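Local coordinates for protein aminoglycoside 3'-phosphotransferase AphA1-IAB (Acinetobacter baumannii, PDB 4FEW) that transfers a phosphate from ATP to the 3'-hydroxyl of kanamycin and related aminoglycosides, conferring resistance to these antibiotics, at residues E52-H57 with T99-G104; P81-K86 with G214-G219; T106-L111 with L237-P242. All coordinates share one frame; numbering follows the deposited sequence.

Contacts 1 and 2 line the nucleotide cleft of a protein-kinase-like fold, and all three contacts touch the bound inhibitor PP2. Contact 1 pairs strands 53-59 and 94-100 of the five-stranded antiparallel sheet and runs on into the hinge. Contact 2, its centre about 9 Å from that of contact 1, joins the linker before strand 85-91, a neighbour in the same sheet, to the end of strand 211-215. The two touch through Thr100 with Thr84 and Lys56 with Asp217, and their segments alternate along the chain. Contact 3 opens just after contact 1 closes, yet lies about 23 Å from it, centre to centre, in the helical lobe, between the chlorophenyl end of PP2 and kanamycin and without touching contact 2.

Contact 1. Residues E52-H57 with T99-G104. With PP2 (1-tert-butyl-3-(4-chloro-phenyl)-1H-pyrazolo[3,4-D]pyrimidin-4-ylamine), chain H.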
loop_
_atom_site.group_PDB
_atom_site.type_symbol
_atom_site.label_atom_id
_atom_site.label_comp_id
_atom_site.label_asym_id
_atom_site.label_seq_id
_atom_site.Cartn_x
_atom_site.Cartn_y
_atom_site.Cartn_z
ATOM N N GLU A 52 -8.918 -5.546 -17.878
ATOM C CA GLU A 52 -9.626 -5.351 -16.626
ATOM C C GLU A 52 -9.178 -4.019 -16.034
ATOM O O GLU A 52 -7.989 -3.694 -16.077
ATOM C CB GLU A 52 -9.291 -6.489 -15.665
ATOM C CG GLU A 52 -9.965 -6.396 -14.312
ATOM C CD GLU A 52 -9.711 -7.624 -13.454
ATOM O OE1 GLU A 52 -8.564 -7.808 -12.993
ATOM O OE2 GLU A 52 -10.659 -8.411 -13.245
ATOM N N LEU A 53 -10.123 -3.248 -15.496
ATOM C CA LEU A 53 -9.787 -1.998 -14.799
ATOM C C LEU A 53 -10.233 -2.026 -13.344
ATOM O O LEU A 53 -11.087 -2.830 -12.956
ATOM C CB LEU A 53 -10.452 -0.796 -15.477
ATOM C CG LEU A 53 -10.224 -0.605 -16.972
ATOM C CD1 LEU A 53 -10.969 0.615 -17.476
ATOM C CD2 LEU A 53 -8.736 -0.480 -17.241
ATOM N N PHE A 54 -9.660 -1.132 -12.543
ATOM C CA PHE A 54 -10.199 -0.858 -11.216
ATOM C C PHE A 54 -10.567 0.611 -11.094
ATOM O O PHE A 54 -9.849 1.477 -11.586
ATOM C CB PHE A 54 -9.220 -1.270 -10.116
ATOM C CG PHE A 54 -9.256 -2.744 -9.802
ATOM C CD1 PHE A 54 -10.174 -3.249 -8.895
ATOM C CD2 PHE A 54 -8.387 -3.626 -10.428
ATOM C CE1 PHE A 54 -10.225 -4.611 -8.616
ATOM C CE2 PHE A 54 -8.422 -4.980 -10.147
ATOM C CZ PHE A 54 -9.349 -5.477 -9.245
ATOM N N LEU A 55 -11.704 0.881 -10.461
ATOM C CA LEU A 55 -12.105 2.249 -10.149
ATOM C C LEU A 55 -12.246 2.419 -8.641
ATOM O O LEU A 55 -12.975 1.676 -7.993
ATOM C CB LEU A 55 -13.419 2.601 -10.849
ATOM C CG LEU A 55 -13.985 4.004 -10.614
ATOM C CD1 LEU A 55 -13.029 5.076 -11.117
ATOM C CD2 LEU A 55 -15.338 4.143 -11.292
ATOM N N LYS A 56 -11.525 3.384 -8.091
ATOM C CA LYS A 56 -11.614 3.718 -6.681
ATOM C C LYS A 56 -12.361 5.029 -6.540
ATOM O O LYS A 56 -12.070 5.978 -7.258
ATOM C CB LYS A 56 -10.222 3.914 -6.089
ATOM C CG LYS A 56 -9.602 2.699 -5.444
ATOM C CD LYS A 56 -8.438 3.113 -4.558
ATOM C CE LYS A 56 -7.673 1.915 -4.035
ATOM N NZ LYS A 56 -6.761 2.338 -2.931
ATOM N N HIS A 57 -13.310 5.088 -5.610
ATOM C CA HIS A 57 -14.028 6.327 -5.335
ATOM C C HIS A 57 -13.931 6.676 -3.865
ATOM O O HIS A 57 -14.428 5.937 -3.004
ATOM C CB HIS A 57 -15.509 6.208 -5.727
ATOM C CG HIS A 57 -16.338 7.399 -5.340
ATOM N ND1 HIS A 57 -17.685 7.311 -5.053
ATOM C CD2 HIS A 57 -16.011 8.709 -5.211
ATOM C CE1 HIS A 57 -18.151 8.513 -4.756
ATOM N NE2 HIS A 57 -17.153 9.378 -4.838
ATOM N N THR A 99 -7.661 2.771 -12.733
ATOM C CA THR A 99 -6.370 2.186 -13.076
ATOM C C THR A 99 -6.535 0.879 -13.837
ATOM O O THR A 99 -7.577 0.241 -13.746
ATOM C CB THR A 99 -5.518 1.929 -11.825
ATOM O OG1 THR A 99 -6.200 1.011 -10.957
ATOM C CG2 THR A 99 -5.280 3.235 -11.082
ATOM N N THR A 100 -5.509 0.488 -14.594
ATOM C CA THR A 100 -5.488 -0.838 -15.216
ATOM C C THR A 100 -5.087 -1.875 -14.182
ATOM O O THR A 100 -4.195 -1.637 -13.370
ATOM C CB THR A 100 -4.505 -0.938 -16.406
ATOM O OG1 THR A 100 -3.156 -0.834 -15.928
ATOM C CG2 THR A 100 -4.788 0.143 -17.453
ATOM N N ALA A 101 -5.754 -3.023 -14.210
ATOM C CA ALA A 101 -5.461 -4.081 -13.257
ATOM C C ALA A 101 -4.139 -4.740 -13.610
ATOM O O ALA A 101 -3.758 -4.812 -14.774
ATOM C CB ALA A 101 -6.597 -5.124 -13.227
ATOM N N ILE A 102 -3.425 -5.190 -12.591
ATOM C CA ILE A 102 -2.317 -6.091 -12.802
ATOM C C ILE A 102 -2.880 -7.504 -12.744
ATOM O O ILE A 102 -3.367 -7.939 -11.703
ATOM C CB ILE A 102 -1.258 -5.906 -11.724
ATOM C CG1 ILE A 102 -0.725 -4.474 -11.763
ATOM C CG2 ILE A 102 -0.129 -6.904 -11.920
ATOM C CD1 ILE A 102 0.340 -4.218 -10.737
ATOM N N PRO A 103 -2.842 -8.217 -13.872
ATOM C CA PRO A 103 -3.425 -9.564 -13.918
ATOM C C PRO A 103 -2.745 -10.526 -12.950
ATOM O O PRO A 103 -1.546 -10.417 -12.718
ATOM C CB PRO A 103 -3.210 -10.001 -15.375
ATOM C CG PRO A 103 -2.110 -9.129 -15.893
ATOM C CD PRO A 103 -2.180 -7.833 -15.132
ATOM N N GLY A 104 -3.514 -11.442 -12.372
ATOM C CA GLY A 104 -2.959 -12.464 -11.503
ATOM C C GLY A 104 -3.610 -12.538 -10.135
ATOM O O GLY A 104 -4.720 -12.040 -9.929
HETATM C C1 PP2 H . -5.845 -3.545 -7.815
HETATM N N2 PP2 H . -5.239 -2.677 -8.640
HETATM C C3 PP2 H . -4.595 -3.111 -9.699
HETATM N N4 PP2 H . -4.518 -4.402 -9.971
HETATM C C5 PP2 H . -5.086 -5.327 -9.193
HETATM C C6 PP2 H . -5.786 -4.912 -8.057
HETATM C C8 PP2 H . -6.520 -5.471 -6.997
HETATM N N9 PP2 H . -6.938 -4.464 -6.231
HETATM N N10 PP2 H . -6.557 -3.386 -6.697
HETATM C C11 PP2 H . -6.806 -6.809 -6.729
HETATM C C12 PP2 H . -6.377 -7.858 -7.527
HETATM C C13 PP2 H . -6.693 -9.172 -7.228
HETATM C C14 PP2 H . -7.462 -9.447 -6.109
HETATM C C15 PP2 H . -7.909 -8.409 -5.298
HETATM C C16 PP2 H . -7.584 -7.094 -5.612
HETATM C C22 PP2 H . -6.853 -2.078 -6.052
HETATM C C23 PP2 H . -7.733 -1.248 -6.978
HETATM C C24 PP2 H . -7.565 -2.378 -4.735
HETATM C C25 PP2 H . -5.534 -1.344 -5.760
HETATM N N25 PP2 H . -4.946 -6.593 -9.565
HETATM CL CL PP2 H . -7.854 -11.086 -5.732
HETATM O O HOH W 1 -5.053 -5.125 -16.896
HETATM O O HOH W 2 -8.039 2.410 -9.134
#
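Phe54 and Ala101 meet where strand 53-59 of the N-terminal sheet of this kinase-like fold runs antiparallel to strand 94-100, which here passes into the hinge between the lobes. Phe54 and Thr99 form a hydrogen-bonded pair with both side chains on one face of the sheet: Phe54 N donates to Thr99 O, while Thr99 N reaches Phe54 O at 2.8 Å. Two residues further, beyond the non-hydrogen-bonded pair Leu53-Thr100, Ala101 N donates to Glu52 O and so extends the pairing past the end of the strand. The side chain of Phe54 turns CG away from its carbonyl carbon (chi1 -81°), which lays the ring along the inhibitor PP2. Its CB rests 3.5 Å from the tert-butyl carbon C23 of PP2, with Thr99 OG1 farther off at 3.9 Å. CG and CD1 meet the same methyl. CD2 lies 3.6 Å from Ala101 CB, which sits at the ring edge near its plane. CE2 comes over the fused bicycle, 3.4 Å from PP2 C6, and CZ continues the overlap toward C8. One ring face is thus spent on the ligand and part of the rim on the hinge alanine. The extended side chain of Glu52 runs past Ala101 CB, OE1 3.3 Å from it, and OE2 is salt-bridged to Arg43. A water bonded to Thr99 OG1 also gives a weak bond to Phe54 O. The hinge backbone grips the edge of PP2 twice: Ile102 N donates to its N4, and its amine N25 donates to Ile102 O at 3.0 Å.

Contact 2. Residues P81-K86 with G214-G219; sequences PLPTIK and GCIDVG. With PP2 (1-tert-butyl-3-(4-chloro-phenyl)-1H-pyrazolo[3,4-D]pyrimidin-4-ylamine), chain H.
Pro83 and Ile216 meet beside the flat bicycle of PP2, whose faces are divided between the lobes. Ile216 lies over one face, with CD1 3.6 Å from PP2 C8 and CG2 above C3; Phe54 takes the opposite face. At the rim Pro83 CG comes in obliquely beside C3 at 3.5 Å, tilted to the side that Ile216 occupies. The two side chains cross at about a right angle, Pro83 CG standing 3.8 Å from Ile216 CG2. Ile216 holds CG1 between its backbone N and carbonyl carbon (chi1 63°), a torsion that lets CG2 serve both the proline and the ligand while CD1 runs on across the bicycle. In the protein-kinase-like fold this is where the linker leading to strand 85-91 of the N-terminal sheet passes the end of strand 211-215. The sequence Ile216-Asp217 that follows this strand probably corresponds to the start of the DFG-like motif of kinases; Asp217 OD1 is salt-bridged to Lys56 of strand 53-59. The backbones join through Cys215 N, which donates to Pro81 O at 3.3 Å in a nearly straight bond of 160°. Next along the chain, Leu82 brings CD2 to Cys215 SG at 3.4 Å and also reaches Val218 CG1, at 4.2 Å. Cys215 O is buried with no polar partner in the model; Pro83 CD packs on it at 3.4 Å. Helix 61-76 adds Leu73 and Leu76 to this apolar core, Leu76 on Leu82 and Leu73 on both Pro83 and Val218, while Phe128 of helix 118-133 packs against Pro81 and Cys215.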
loop_
_atom_site.group_PDB
_atom_site.type_symbol
_atom_site.label_atom_id
_atom_site.label_comp_id
_atom_site.label_asym_id
_atom_site.label_seq_id
_atom_site.Cartn_x
_atom_site.Cartn_y
_atom_site.Cartn_z
ATOM N N PRO A 81 6.973 -1.916 -11.255
ATOM C CA PRO A 81 5.770 -2.272 -12.015
ATOM C C PRO A 81 4.513 -2.037 -11.183
ATOM O O PRO A 81 4.318 -2.675 -10.147
ATOM C CB PRO A 81 5.969 -3.763 -12.315
ATOM C CG PRO A 81 6.854 -4.253 -11.230
ATOM C CD PRO A 81 7.743 -3.107 -10.846
ATOM N N LEU A 82 3.681 -1.111 -11.644
ATOM C CA LEU A 82 2.517 -0.661 -10.891
ATOM C C LEU A 82 1.337 -0.630 -11.827
ATOM O O LEU A 82 1.515 -0.641 -13.035
ATOM C CB LEU A 82 2.726 0.776 -10.390
ATOM C CG LEU A 82 3.866 1.134 -9.444
ATOM C CD1 LEU A 82 3.602 2.485 -8.816
ATOM C CD2 LEU A 82 3.978 0.113 -8.386
ATOM N N PRO A 83 0.121 -0.546 -11.279
ATOM C CA PRO A 83 -1.004 -0.282 -12.180
ATOM C C PRO A 83 -0.820 1.047 -12.935
ATOM O O PRO A 83 -0.179 1.961 -12.415
ATOM C CB PRO A 83 -2.191 -0.205 -11.217
ATOM C CG PRO A 83 -1.779 -1.083 -10.063
ATOM C CD PRO A 83 -0.319 -0.755 -9.890
ATOM N N THR A 84 -1.358 1.143 -14.149
ATOM C CA THR A 84 -1.275 2.383 -14.922
ATOM C C THR A 84 -2.524 3.240 -14.720
ATOM O O THR A 84 -3.648 2.731 -14.762
ATOM C CB THR A 84 -1.099 2.086 -16.420
ATOM O OG1 THR A 84 0.139 1.389 -16.619
ATOM C CG2 THR A 84 -1.092 3.375 -17.228
ATOM N N ILE A 85 -2.327 4.531 -14.472
ATOM C CA ILE A 85 -3.449 5.454 -14.324
ATOM C C ILE A 85 -4.121 5.689 -15.665
ATOM O O ILE A 85 -3.482 6.097 -16.628
ATOM C CB ILE A 85 -2.992 6.791 -13.743
ATOM C CG1 ILE A 85 -2.275 6.555 -12.411
ATOM C CG2 ILE A 85 -4.184 7.722 -13.555
ATOM C CD1 ILE A 85 -1.378 7.705 -11.978
ATOM N N LYS A 86 -5.409 5.400 -15.747
ATOM C CA LYS A 86 -6.148 5.679 -16.969
ATOM C C LYS A 86 -6.806 7.049 -16.888
ATOM O O LYS A 86 -6.913 7.760 -17.892
ATOM C CB LYS A 86 -7.220 4.613 -17.228
ATOM C CG LYS A 86 -6.889 3.639 -18.339
ATOM C CD LYS A 86 -8.167 3.099 -18.982
ATOM C CE LYS A 86 -7.932 2.707 -20.439
ATOM N NZ LYS A 86 -6.772 1.778 -20.583
ATOM N N GLY A 214 4.173 -7.309 -9.884
ATOM C CA GLY A 214 3.769 -5.964 -9.520
ATOM C C GLY A 214 3.293 -5.776 -8.102
ATOM O O GLY A 214 3.066 -6.731 -7.374
ATOM N N CYS A 215 3.154 -4.521 -7.705
ATOM C CA CYS A 215 2.628 -4.205 -6.395
ATOM C C CYS A 215 1.519 -3.162 -6.547
ATOM O O CYS A 215 1.483 -2.413 -7.533
ATOM C CB CYS A 215 3.742 -3.720 -5.462
ATOM S SG CYS A 215 4.391 -2.079 -5.864
ATOM N N ILE A 216 0.605 -3.132 -5.586
ATOM C CA ILE A 216 -0.566 -2.270 -5.679
ATOM C C ILE A 216 -0.792 -1.544 -4.361
ATOM O O ILE A 216 -0.070 -1.778 -3.407
ATOM C CB ILE A 216 -1.844 -3.087 -6.029
ATOM C CG1 ILE A 216 -2.162 -4.103 -4.919
ATOM C CG2 ILE A 216 -1.690 -3.789 -7.389
ATOM C CD1 ILE A 216 -3.455 -4.901 -5.170
ATOM N N ASP A 217 -1.810 -0.687 -4.319
ATOM C CA ASP A 217 -2.186 0.037 -3.105
ATOM C C ASP A 217 -1.039 0.889 -2.557
ATOM O O ASP A 217 -0.625 0.720 -1.418
ATOM C CB ASP A 217 -2.688 -0.938 -2.024
ATOM C CG ASP A 217 -4.153 -0.720 -1.681
ATOM O OD1 ASP A 217 -4.770 0.216 -2.237
ATOM O OD2 ASP A 217 -4.685 -1.477 -0.845
ATOM N N VAL A 218 -0.548 1.820 -3.370
ATOM C CA VAL A 218 0.681 2.534 -3.054
ATOM C C VAL A 218 0.480 3.885 -2.354
ATOM O O VAL A 218 1.393 4.710 -2.322
ATOM C CB VAL A 218 1.543 2.711 -4.332
ATOM C CG1 VAL A 218 1.873 1.351 -4.918
ATOM C CG2 VAL A 218 0.810 3.581 -5.383
ATOM N N GLY A 219 -0.698 4.095 -1.770
ATOM C CA GLY A 219 -1.029 5.362 -1.136
ATOM C C GLY A 219 -0.157 5.830 0.022
ATOM O O GLY A 219 -0.155 7.018 0.353
HETATM C C1 PP2 H . -5.845 -3.545 -7.815
HETATM N N2 PP2 H . -5.239 -2.677 -8.640
HETATM C C3 PP2 H . -4.595 -3.111 -9.699
HETATM N N4 PP2 H . -4.518 -4.402 -9.971
HETATM C C5 PP2 H . -5.086 -5.327 -9.193
HETATM C C6 PP2 H . -5.786 -4.912 -8.057
HETATM C C8 PP2 H . -6.520 -5.471 -6.997
HETATM N N9 PP2 H . -6.938 -4.464 -6.231
HETATM N N10 PP2 H . -6.557 -3.386 -6.697
HETATM C C11 PP2 H . -6.806 -6.809 -6.729
HETATM C C12 PP2 H . -6.377 -7.858 -7.527
HETATM C C13 PP2 H . -6.693 -9.172 -7.228
HETATM C C14 PP2 H . -7.462 -9.447 -6.109
HETATM C C15 PP2 H . -7.909 -8.409 -5.298
HETATM C C16 PP2 H . -7.584 -7.094 -5.612
HETATM C C22 PP2 H . -6.853 -2.078 -6.052
HETATM C C23 PP2 H . -7.733 -1.248 -6.978
HETATM C C24 PP2 H . -7.565 -2.378 -4.735
HETATM C C25 PP2 H . -5.534 -1.344 -5.760
HETATM N N25 PP2 H . -4.946 -6.593 -9.565
HETATM CL CL PP2 H . -7.854 -11.086 -5.732
#

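Contact 3. Residues T106-L111 with L237-P242. With KAN (kanamycin a), chain G; PP2 (1-tert-butyl-3-(4-chloro-phenyl)-1H-pyrazolo[3,4-D]pyrimidin-4-ylamine), chain H.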
loop_
_atom_site.group_PDB
_atom_site.type_symbol
_atom_site.label_atom_id
_atom_site.label_comp_id
_atom_site.label_asym_id
_atom_site.label_seq_id
_atom_site.Cartn_x
_atom_site.Cartn_y
_atom_site.Cartn_z
ATOM N N THR A 106 -2.977 -12.382 -5.642
ATOM C CA THR A 106 -2.140 -11.795 -4.595
ATOM C C THR A 106 -1.176 -12.837 -4.059
ATOM O O THR A 106 -1.399 -14.035 -4.208
ATOM C CB THR A 106 -2.972 -11.267 -3.410
ATOM O OG1 THR A 106 -3.646 -12.364 -2.765
ATOM C CG2 THR A 106 -3.987 -10.234 -3.883
ATOM N N ALA A 107 -0.111 -12.365 -3.419
ATOM C CA ALA A 107 0.836 -13.245 -2.751
ATOM C C ALA A 107 0.103 -14.138 -1.754
ATOM O O ALA A 107 0.417 -15.318 -1.626
ATOM C CB ALA A 107 1.920 -12.422 -2.041
ATOM N N PHE A 108 -0.865 -13.555 -1.055
ATOM C CA PHE A 108 -1.697 -14.285 -0.095
ATOM C C PHE A 108 -2.431 -15.421 -0.777
ATOM O O PHE A 108 -2.402 -16.568 -0.313
ATOM C CB PHE A 108 -2.706 -13.349 0.570
ATOM C CG PHE A 108 -3.561 -14.018 1.634
ATOM C CD1 PHE A 108 -3.095 -14.152 2.940
ATOM C CD2 PHE A 108 -4.823 -14.504 1.326
ATOM C CE1 PHE A 108 -3.881 -14.756 3.921
ATOM C CE2 PHE A 108 -5.605 -15.111 2.296
ATOM C CZ PHE A 108 -5.131 -15.231 3.596
ATOM N N GLN A 109 -3.096 -15.111 -1.883
ATOM C CA GLN A 109 -3.852 -16.134 -2.592
ATOM C C GLN A 109 -2.959 -17.277 -3.051
ATOM O O GLN A 109 -3.305 -18.447 -2.890
ATOM C CB GLN A 109 -4.577 -15.535 -3.791
ATOM C CG GLN A 109 -5.813 -14.729 -3.439
ATOM C CD GLN A 109 -6.456 -14.100 -4.666
ATOM O OE1 GLN A 109 -5.806 -13.373 -5.421
ATOM N NE2 GLN A 109 -7.734 -14.393 -4.880
ATOM N N VAL A 110 -1.811 -16.943 -3.628
ATOM C CA VAL A 110 -0.935 -17.968 -4.178
ATOM C C VAL A 110 -0.305 -18.796 -3.059
ATOM O O VAL A 110 -0.077 -19.999 -3.216
ATOM C CB VAL A 110 0.145 -17.360 -5.123
ATOM C CG1 VAL A 110 1.088 -18.438 -5.620
ATOM C CG2 VAL A 110 -0.528 -16.658 -6.309
ATOM N N LEU A 111 -0.055 -18.162 -1.922
ATOM C CA LEU A 111 0.503 -18.880 -0.784
ATOM C C LEU A 111 -0.478 -19.936 -0.286
ATOM O O LEU A 111 -0.076 -21.038 0.084
ATOM C CB LEU A 111 0.871 -17.914 0.342
ATOM C CG LEU A 111 1.571 -18.533 1.549
ATOM C CD1 LEU A 111 2.750 -19.370 1.102
ATOM C CD2 LEU A 111 2.030 -17.435 2.497
ATOM N N LEU A 237 3.377 -12.987 7.240
ATOM C CA LEU A 237 3.963 -14.328 7.151
ATOM C C LEU A 237 3.800 -15.082 8.463
ATOM O O LEU A 237 3.831 -16.318 8.501
ATOM C CB LEU A 237 5.443 -14.245 6.752
ATOM C CG LEU A 237 5.662 -13.727 5.327
ATOM C CD1 LEU A 237 7.131 -13.379 5.080
ATOM C CD2 LEU A 237 5.165 -14.766 4.300
ATOM N N GLY A 238 3.619 -14.332 9.541
ATOM C CA GLY A 238 3.336 -14.910 10.846
ATOM C C GLY A 238 2.049 -15.717 10.937
ATOM O O GLY A 238 1.855 -16.456 11.908
ATOM N N GLU A 239 1.156 -15.569 9.957
ATOM C CA GLU A 239 -0.072 -16.369 9.937
ATOM C C GLU A 239 0.256 -17.756 9.406
ATOM O O GLU A 239 -0.531 -18.694 9.561
ATOM C CB GLU A 239 -1.127 -15.779 9.004
ATOM C CG GLU A 239 -1.453 -14.314 9.161
ATOM C CD GLU A 239 -2.202 -13.786 7.936
ATOM O OE1 GLU A 239 -3.430 -14.038 7.849
ATOM O OE2 GLU A 239 -1.556 -13.150 7.053
ATOM N N PHE A 240 1.411 -17.868 8.750
ATOM C CA PHE A 240 1.758 -19.084 8.019
ATOM C C PHE A 240 2.836 -19.925 8.696
ATOM O O PHE A 240 2.600 -21.082 9.012
ATOM C CB PHE A 240 2.144 -18.737 6.580
ATOM C CG PHE A 240 0.986 -18.278 5.754
ATOM C CD1 PHE A 240 0.662 -16.929 5.678
ATOM C CD2 PHE A 240 0.202 -19.196 5.067
ATOM C CE1 PHE A 240 -0.416 -16.500 4.921
ATOM C CE2 PHE A 240 -0.873 -18.776 4.301
ATOM C CZ PHE A 240 -1.185 -17.423 4.229
ATOM N N SER A 241 4.019 -19.351 8.914
ATOM C CA SER A 241 5.087 -20.065 9.618
ATOM C C SER A 241 6.249 -19.166 10.027
ATOM O O SER A 241 6.623 -18.239 9.304
ATOM C CB SER A 241 5.623 -21.238 8.786
ATOM O OG SER A 241 6.787 -20.863 8.075
ATOM N N PRO A 242 6.841 -19.461 11.187
ATOM C CA PRO A 242 8.003 -18.712 11.660
ATOM C C PRO A 242 9.213 -18.913 10.755
ATOM O O PRO A 242 10.076 -18.046 10.718
ATOM C CB PRO A 242 8.254 -19.293 13.056
ATOM C CG PRO A 242 7.547 -20.599 13.076
ATOM C CD PRO A 242 6.367 -20.441 12.177
HETATM C C1 KAN G . -5.460 -3.907 7.508
HETATM C C2 KAN G . -5.059 -3.827 6.038
HETATM C C3 KAN G . -4.625 -2.422 5.614
HETATM C C4 KAN G . -5.775 -1.476 5.853
HETATM C C5 KAN G . -6.106 -1.515 7.342
HETATM C C6 KAN G . -7.261 -0.547 7.585
HETATM C C7 KAN G . -2.930 -5.052 12.027
HETATM C C8 KAN G . -3.769 -5.982 11.208
HETATM C C9 KAN G . -3.756 -5.453 9.741
HETATM C C10 KAN G . -4.330 -4.016 9.637
HETATM C C11 KAN G . -3.413 -3.105 10.455
HETATM C C12 KAN G . -3.431 -3.615 11.884
HETATM C C13 KAN G . -4.188 -8.404 11.105
HETATM C C14 KAN G . -3.739 -9.594 11.952
HETATM C C15 KAN G . -2.337 -10.052 11.578
HETATM C C16 KAN G . -2.412 -10.485 10.119
HETATM C C17 KAN G . -2.853 -9.291 9.290
HETATM C C18 KAN G . -2.797 -9.583 7.775
HETATM N N1 KAN G . -7.572 -0.554 9.020
HETATM N N2 KAN G . -4.019 -1.763 10.424
HETATM N N3 KAN G . -3.070 -5.521 13.426
HETATM N N4 KAN G . -1.896 -11.139 12.471
HETATM O O5 KAN G . -6.486 -2.908 7.729
HETATM O O6 KAN G . -3.972 -4.743 5.821
HETATM O O7 KAN G . -4.304 -2.385 4.218
HETATM O O8 KAN G . -5.385 -0.174 5.428
HETATM O O9 KAN G . -4.313 -3.537 8.295
HETATM O O10 KAN G . -4.487 -6.352 8.882
HETATM O O11 KAN G . -3.248 -7.310 11.405
HETATM O O12 KAN G . -4.168 -8.814 9.725
HETATM O O13 KAN G . -3.807 -9.162 13.306
HETATM O O14 KAN G . -1.163 -10.965 9.665
HETATM O O15 KAN G . -3.065 -8.362 7.042
HETATM C C1 PP2 H . -5.845 -3.545 -7.815
HETATM N N2 PP2 H . -5.239 -2.677 -8.640
HETATM C C3 PP2 H . -4.595 -3.111 -9.699
HETATM N N4 PP2 H . -4.518 -4.402 -9.971
HETATM C C5 PP2 H . -5.086 -5.327 -9.193
HETATM C C6 PP2 H . -5.786 -4.912 -8.057
HETATM C C8 PP2 H . -6.520 -5.471 -6.997
HETATM N N9 PP2 H . -6.938 -4.464 -6.231
HETATM N N10 PP2 H . -6.557 -3.386 -6.697
HETATM C C11 PP2 H . -6.806 -6.809 -6.729
HETATM C C12 PP2 H . -6.377 -7.858 -7.527
HETATM C C13 PP2 H . -6.693 -9.172 -7.228
HETATM C C14 PP2 H . -7.462 -9.447 -6.109
HETATM C C15 PP2 H . -7.909 -8.409 -5.298
HETATM C C16 PP2 H . -7.584 -7.094 -5.612
HETATM C C22 PP2 H . -6.853 -2.078 -6.052
HETATM C C23 PP2 H . -7.733 -1.248 -6.978
HETATM C C24 PP2 H . -7.565 -2.378 -4.735
HETATM C C25 PP2 H . -5.534 -1.344 -5.760
HETATM N N25 PP2 H . -4.946 -6.593 -9.565
HETATM CL CL PP2 H . -7.854 -11.086 -5.732
#
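Leu111 and Phe108, one turn apart on helix 107-113, meet Phe240 from the loop between helices 227-237 and 242-252, in the helical lobe of the kinase-like fold. Leu111 and Phe240 approach from opposite directions. The methyl CD2 of Leu111 stands over the centre of the Phe240 ring, 3.3 Å from its centroid and only 4° off the ring normal, a close CH-pi contact in which all six ring carbons are nearly equidistant from the methyl. Leu111 CG adds a second touch over CE2 at 3.7 Å. Phe108 approaches the same ring differently: the side chains cross at about a right angle and the ring planes make 70°, with centroids 5.8 Å apart. Its CE1 lies at the edge of the Phe240 ring, 3.8 Å from CZ. Phe108 swings CG opposite its backbone N (chi1 -177°), carrying the ring out from the helix to the loop, where Glu239 OE1 lies at its edge. Leu237 adds a looser touch, CD2 to Leu111 CD2 at 4.5 Å, and Leu202 packs on both phenylalanines. The loop is tied back by Leu237 O, which accepts from both Phe240 N and Ser241 N. Glu239 also borders the aminoglycoside site: its CG approaches kanamycin O14, while Asp199, the likely proton acceptor, is hydrogen-bonded to another part of the drug. The far side of the helix start faces PP2. There Thr106 and Gln109 form a capping box, Gln109 N donating to Thr106 OG1 and Thr106 N meeting a lone pair of Gln109 OE1 at 3.0 Å. The same OE1 lies 3.1 Å from the chlorine atom CL of PP2.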